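Local structure of bromodomain adjacent to zinc finger domain protein 2B (Homo sapiens, 4QF3) at residues V7-L20 with K29-I43. The protein probably reads histone tails through its PHD zinc finger, as part of a chromatin-associated regulator of transcription. Residues are numbered along the deposited sequence; the frame is centred on the assembly and turned at random. Where two conformers were deposited one is given.
Sequences VYCQICRKGDNEEL and KGCHTYCHRPKITTI. With ZN (zinc ion), chain C.
The zinc site of the PHD finger built from three cysteines and a histidine joins V7-L20 to K29-I43: C9 SG and C12 SG come from V7-L20, H32 ND1 (2.1 Å from the zinc ion) and C35 SG from K29-I43. C9 SG also accepts the backbone N-H groups of I11, C12 and, across the contact, H32. The H32 ring is held at both nitrogens: NE2 donates to D16 O (2.8 Å, 170° at the hydrogen) in the ring plane but above the carbonyl plane, which fixes the ring's rotation and would probably make ND1 a stronger electron donor to the zinc ion. In the cross-brace topology of PHD fingers, C24, C27, C50 and C53 bind the other zinc. Y34, its CG wedged between backbone N and carbonyl carbon (chi1 53°), brings OH over the H32 ring face, while its own face covers H32 CB. A water links Y34 OH and D16 OD1, and L20 CD1 meets the tyrosine edge at CE2 (3.9 Å). With an alanine at Y34 the H32 ring face would probably lose its hydroxyl cover and the water its bond to the phenol. T33 N donates to L20 O (2.9 Å), and L20 CD2 presses tightly on I43 CD1 (3.4 Å). Near K29, Q10 N donates to G30 O (2.8 Å).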
loop_
_atom_site.group_PDB
_atom_site.type_symbol
_atom_site.label_atom_id
_atom_site.label_comp_id
_atom_site.label_asym_id
_atom_site.label_seq_id
_atom_site.Cartn_x
_atom_site.Cartn_y
_atom_site.Cartn_z
ATOM N N VAL A 7 -9.751 -2.371 2.875
ATOM C CA VAL A 7 -8.622 -2.207 1.982
ATOM C C VAL A 7 -8.116 -3.530 1.511
ATOM O O VAL A 7 -7.985 -4.505 2.263
ATOM C CB VAL A 7 -7.469 -1.431 2.650
ATOM C CG1 VAL A 7 -6.236 -1.405 1.741
ATOM C CG2 VAL A 7 -7.937 -0.009 2.937
ATOM N N TYR A 8 -7.920 -3.600 0.197
ATOM C CA TYR A 8 -7.373 -4.806 -0.411
ATOM C C TYR A 8 -6.100 -4.380 -1.162
ATOM O O TYR A 8 -5.983 -3.244 -1.613
ATOM C CB TYR A 8 -8.412 -5.534 -1.315
ATOM C CG TYR A 8 -9.677 -6.134 -0.616
ATOM C CD1 TYR A 8 -9.765 -7.487 -0.300
ATOM C CD2 TYR A 8 -10.778 -5.341 -0.332
ATOM C CE1 TYR A 8 -10.874 -8.002 0.329
ATOM C CE2 TYR A 8 -11.902 -5.867 0.265
ATOM C CZ TYR A 8 -11.931 -7.190 0.604
ATOM O OH TYR A 8 -13.099 -7.652 1.205
ATOM N N CYS A 9 -5.173 -5.297 -1.304
ATOM C CA CYS A 9 -3.942 -5.012 -2.079
ATOM C C CYS A 9 -4.259 -4.814 -3.578
ATOM O O CYS A 9 -5.012 -5.601 -4.184
ATOM C CB CYS A 9 -3.041 -6.216 -1.957
ATOM S SG CYS A 9 -1.530 -6.148 -2.956
ATOM N N GLN A 10 -3.731 -3.747 -4.191
ATOM C CA GLN A 10 -3.983 -3.480 -5.626
ATOM C C GLN A 10 -3.529 -4.602 -6.524
ATOM O O GLN A 10 -4.115 -4.810 -7.602
ATOM C CB GLN A 10 -3.245 -2.219 -6.043
ATOM C CG GLN A 10 -3.758 -0.977 -5.387
ATOM C CD GLN A 10 -5.045 -0.520 -6.049
ATOM O OE1 GLN A 10 -6.146 -0.704 -5.506
ATOM N NE2 GLN A 10 -4.921 0.036 -7.253
ATOM N N ILE A 11 -2.546 -5.385 -6.097
ATOM C CA ILE A 11 -1.992 -6.455 -6.953
ATOM C C ILE A 11 -2.665 -7.818 -6.717
ATOM O O ILE A 11 -3.184 -8.430 -7.675
ATOM C CB ILE A 11 -0.445 -6.569 -6.741
ATOM C CG1 ILE A 11 0.239 -5.234 -7.104
ATOM C CG2 ILE A 11 0.100 -7.760 -7.524
ATOM C CD1 ILE A 11 0.125 -4.829 -8.551
ATOM N N CYS A 12 -2.695 -8.322 -5.491
ATOM C CA CYS A 12 -3.255 -9.673 -5.260
ATOM C C CYS A 12 -4.750 -9.630 -4.895
ATOM O O CYS A 12 -5.433 -10.679 -4.877
ATOM C CB CYS A 12 -2.477 -10.387 -4.166
ATOM S SG CYS A 12 -2.653 -9.699 -2.525
ATOM N N ARG A 13 -5.240 -8.429 -4.599
ATOM C CA ARG A 13 -6.667 -8.149 -4.232
ATOM C C ARG A 13 -7.117 -8.823 -2.952
ATOM O O ARG A 13 -8.328 -9.021 -2.709
ATOM C CB ARG A 13 -7.608 -8.566 -5.366
ATOM C CG ARG A 13 -7.037 -8.328 -6.743
ATOM C CD ARG A 13 -6.498 -6.933 -6.942
ATOM N NE ARG A 13 -7.650 -6.144 -7.164
ATOM C CZ ARG A 13 -7.716 -4.954 -7.722
ATOM N NH1 ARG A 13 -6.645 -4.306 -8.086
ATOM N NH2 ARG A 13 -8.912 -4.410 -7.900
ATOM N N LYS A 14 -6.165 -9.195 -2.119
ATOM C CA LYS A 14 -6.444 -9.730 -0.786
ATOM C C LYS A 14 -6.187 -8.694 0.305
ATOM O O LYS A 14 -5.331 -7.823 0.161
ATOM C CB LYS A 14 -5.649 -10.994 -0.539
ATOM C CG LYS A 14 -5.764 -11.996 -1.679
ATOM C CD LYS A 14 -4.984 -13.277 -1.418
ATOM C CE LYS A 14 -5.848 -14.364 -0.800
ATOM N NZ LYS A 14 -5.288 -15.711 -1.093
ATOM N N GLY A 15 -6.875 -8.825 1.435
ATOM C CA GLY A 15 -6.713 -7.903 2.576
ATOM C C GLY A 15 -6.086 -8.521 3.813
ATOM O O GLY A 15 -6.175 -7.980 4.927
ATOM N N ASP A 16 -5.398 -9.631 3.622
ATOM C CA ASP A 16 -4.670 -10.276 4.700
ATOM C C ASP A 16 -3.315 -9.610 4.992
ATOM O O ASP A 16 -2.912 -8.666 4.293
ATOM C CB ASP A 16 -4.486 -11.785 4.389
ATOM C CG ASP A 16 -3.647 -12.063 3.133
ATOM O OD1 ASP A 16 -3.376 -11.166 2.306
ATOM O OD2 ASP A 16 -3.256 -13.225 2.935
ATOM N N ASN A 17 -2.570 -10.133 5.968
ATOM C CA ASN A 17 -1.227 -9.657 6.251
ATOM C C ASN A 17 -1.226 -8.151 6.423
ATOM O O ASN A 17 -0.448 -7.429 5.777
ATOM C CB ASN A 17 -0.241 -10.032 5.144
ATOM C CG ASN A 17 0.453 -11.358 5.377
ATOM O OD1 ASN A 17 0.552 -12.189 4.463
ATOM N ND2 ASN A 17 0.954 -11.561 6.584
ATOM N N GLU A 18 -2.068 -7.659 7.315
ATOM C CA GLU A 18 -2.267 -6.240 7.458
ATOM C C GLU A 18 -1.013 -5.446 7.792
ATOM O O GLU A 18 -0.864 -4.340 7.295
ATOM C CB GLU A 18 -3.411 -5.982 8.455
ATOM C CG GLU A 18 -4.772 -6.247 7.817
ATOM C CD GLU A 18 -5.739 -6.985 8.721
ATOM O OE1 GLU A 18 -5.982 -6.508 9.850
ATOM O OE2 GLU A 18 -6.263 -8.037 8.287
ATOM N N GLU A 19 -0.089 -6.010 8.570
ATOM C CA GLU A 19 1.154 -5.305 8.926
ATOM C C GLU A 19 1.996 -5.014 7.680
ATOM O O GLU A 19 2.757 -4.037 7.624
ATOM C CB GLU A 19 1.976 -6.143 9.918
ATOM C CG GLU A 19 3.363 -5.587 10.221
ATOM C CD GLU A 19 3.914 -6.105 11.548
ATOM O OE1 GLU A 19 3.341 -5.698 12.578
ATOM O OE2 GLU A 19 4.870 -6.906 11.533
ATOM N N LEU A 20 1.828 -5.865 6.663
ATOM C CA LEU A 20 2.597 -5.775 5.428
ATOM C C LEU A 20 1.792 -5.128 4.287
ATOM O O LEU A 20 2.336 -4.906 3.188
ATOM C CB LEU A 20 3.069 -7.165 4.988
ATOM C CG LEU A 20 3.987 -7.881 6.011
ATOM C CD1 LEU A 20 4.288 -9.289 5.505
ATOM C CD2 LEU A 20 5.264 -7.112 6.316
ATOM N N LYS A 29 -4.810 3.834 -1.396
ATOM C CA LYS A 29 -4.765 2.513 -2.008
ATOM C C LYS A 29 -3.721 1.705 -1.229
ATOM O O LYS A 29 -2.871 2.282 -0.577
ATOM C CB LYS A 29 -4.375 2.601 -3.433
ATOM C CG LYS A 29 -5.475 3.221 -4.298
ATOM C CD LYS A 29 -5.056 3.286 -5.739
ATOM C CE LYS A 29 -6.232 3.792 -6.574
ATOM N NZ LYS A 29 -5.798 4.281 -7.910
ATOM N N GLY A 30 -3.845 0.392 -1.306
ATOM C CA GLY A 30 -3.019 -0.573 -0.574
ATOM C C GLY A 30 -2.209 -1.476 -1.462
ATOM O O GLY A 30 -2.556 -1.770 -2.596
ATOM N N CYS A 31 -1.036 -1.889 -0.960
ATOM C CA CYS A 31 -0.262 -2.879 -1.652
ATOM C C CYS A 31 0.666 -3.570 -0.677
ATOM O O CYS A 31 1.370 -2.906 0.098
ATOM C CB CYS A 31 0.531 -2.241 -2.785
ATOM S SG CYS A 31 1.319 -3.384 -3.951
ATOM N N HIS A 32 0.717 -4.894 -0.717
ATOM C CA HIS A 32 1.659 -5.605 0.172
ATOM C C HIS A 32 3.115 -5.385 -0.201
ATOM O O HIS A 32 3.444 -5.278 -1.369
ATOM C CB HIS A 32 1.449 -7.111 0.060
ATOM C CG HIS A 32 0.135 -7.588 0.630
ATOM N ND1 HIS A 32 -0.877 -8.115 -0.147
ATOM C CD2 HIS A 32 -0.317 -7.599 1.909
ATOM C CE1 HIS A 32 -1.881 -8.478 0.641
ATOM N NE2 HIS A 32 -1.567 -8.172 1.891
ATOM N N THR A 33 3.964 -5.350 0.821
ATOM C CA THR A 33 5.384 -5.246 0.585
ATOM C C THR A 33 5.838 -6.267 -0.480
ATOM O O THR A 33 6.606 -5.951 -1.421
ATOM C CB THR A 33 6.099 -5.528 1.922
ATOM O OG1 THR A 33 5.589 -6.746 2.482
ATOM C CG2 THR A 33 6.000 -4.392 2.906
ATOM N N TYR A 34 5.361 -7.519 -0.375
ATOM C CA TYR A 34 5.824 -8.627 -1.197
ATOM C C TYR A 34 5.126 -8.734 -2.535
ATOM O O TYR A 34 5.469 -9.579 -3.352
ATOM C CB TYR A 34 5.669 -9.943 -0.409
ATOM C CG TYR A 34 4.269 -10.169 0.156
ATOM C CD1 TYR A 34 3.209 -10.572 -0.663
ATOM C CD2 TYR A 34 4.000 -9.957 1.479
ATOM C CE1 TYR A 34 1.953 -10.781 -0.145
ATOM C CE2 TYR A 34 2.752 -10.193 2.016
ATOM C CZ TYR A 34 1.717 -10.589 1.177
ATOM O OH TYR A 34 0.444 -10.769 1.743
ATOM N N CYS A 35 4.135 -7.863 -2.745
ATOM C CA CYS A 35 3.406 -7.751 -4.018
ATOM C C CYS A 35 3.961 -6.629 -4.890
ATOM O O CYS A 35 3.777 -6.672 -6.103
ATOM C CB CYS A 35 1.892 -7.523 -3.830
ATOM S SG CYS A 35 1.073 -9.002 -3.188
ATOM N N HIS A 36 4.696 -5.664 -4.306
ATOM C CA HIS A 36 5.467 -4.741 -5.105
ATOM C C HIS A 36 6.566 -5.439 -5.866
ATOM O O HIS A 36 7.094 -6.467 -5.430
ATOM C CB HIS A 36 6.180 -3.716 -4.239
ATOM C CG HIS A 36 5.303 -2.648 -3.713
ATOM N ND1 HIS A 36 5.068 -1.483 -4.408
ATOM C CD2 HIS A 36 4.618 -2.547 -2.552
ATOM C CE1 HIS A 36 4.284 -0.700 -3.692
ATOM N NE2 HIS A 36 4.007 -1.316 -2.563
ATOM N N ARG A 37 6.928 -4.868 -7.023
ATOM C CA ARG A 37 8.161 -5.219 -7.737
ATOM C C ARG A 37 8.893 -3.923 -8.043
ATOM O O ARG A 37 8.288 -3.025 -8.614
ATOM C CB ARG A 37 7.870 -5.948 -9.045
ATOM C CG ARG A 37 7.154 -7.236 -8.874
ATOM C CD ARG A 37 8.087 -8.293 -8.278
ATOM N NE ARG A 37 7.367 -9.556 -8.117
ATOM C CZ ARG A 37 6.621 -9.880 -7.056
ATOM N NH1 ARG A 37 6.495 -9.061 -6.006
ATOM N NH2 ARG A 37 6.005 -11.059 -7.038
ATOM N N PRO A 38 10.152 -3.800 -7.590
ATOM C CA PRO A 38 10.882 -4.693 -6.705
ATOM C C PRO A 38 10.178 -4.826 -5.357
ATOM O O PRO A 38 9.475 -3.920 -4.918
ATOM C CB PRO A 38 12.232 -3.974 -6.490
ATOM C CG PRO A 38 12.347 -3.010 -7.630
ATOM C CD PRO A 38 10.964 -2.634 -7.997
ATOM N N LYS A 39 10.342 -5.981 -4.728
ATOM C CA LYS A 39 9.692 -6.211 -3.454
ATOM C C LYS A 39 10.288 -5.261 -2.416
ATOM O O LYS A 39 11.491 -4.936 -2.473
ATOM C CB LYS A 39 9.878 -7.629 -2.913
ATOM C CG LYS A 39 9.149 -8.707 -3.700
ATOM C CD LYS A 39 9.442 -10.130 -3.172
ATOM C CE LYS A 39 8.553 -11.156 -3.852
ATOM N NZ LYS A 39 8.821 -12.517 -3.251
ATOM N N ILE A 40 9.434 -4.820 -1.498
ATOM C CA ILE A 40 9.814 -3.925 -0.425
ATOM C C ILE A 40 10.265 -4.800 0.711
ATOM O O ILE A 40 9.507 -5.622 1.187
ATOM C CB ILE A 40 8.659 -3.031 0.058
ATOM C CG1 ILE A 40 8.053 -2.218 -1.085
ATOM C CG2 ILE A 40 9.087 -2.127 1.198
ATOM C CD1 ILE A 40 9.022 -1.306 -1.754
ATOM N N THR A 41 11.495 -4.595 1.186
ATOM C CA THR A 41 12.065 -5.443 2.227
ATOM C C THR A 41 12.296 -4.731 3.548
ATOM O O THR A 41 12.804 -5.353 4.491
ATOM C CB THR A 41 13.376 -6.112 1.762
ATOM O OG1 THR A 41 14.315 -5.110 1.388
ATOM C CG2 THR A 41 13.149 -7.041 0.586
ATOM N N THR A 42 11.836 -3.476 3.640
ATOM C CA THR A 42 11.761 -2.723 4.904
ATOM C C THR A 42 10.315 -2.329 5.170
ATOM O O THR A 42 9.686 -1.680 4.311
ATOM C CB THR A 42 12.581 -1.405 4.841
ATOM O OG1 THR A 42 13.958 -1.682 4.544
ATOM C CG2 THR A 42 12.501 -0.646 6.158
ATOM N N ILE A 43 9.772 -2.651 6.336
ATOM C CA ILE A 43 8.456 -2.146 6.710
ATOM C C ILE A 43 8.621 -0.684 7.135
ATOM O O ILE A 43 9.432 -0.368 8.051
ATOM C CB ILE A 43 7.802 -2.984 7.818
ATOM C CG1 ILE A 43 7.623 -4.445 7.349
ATOM C CG2 ILE A 43 6.446 -2.425 8.205
ATOM C CD1 ILE A 43 7.320 -5.424 8.466
HETATM ZN ZN ZN C . -0.900 -8.306 -2.282
HETATM O O HOH W 1 -6.046 -0.734 -2.727
HETATM O O HOH W 2 -1.650 -11.719 0.131
#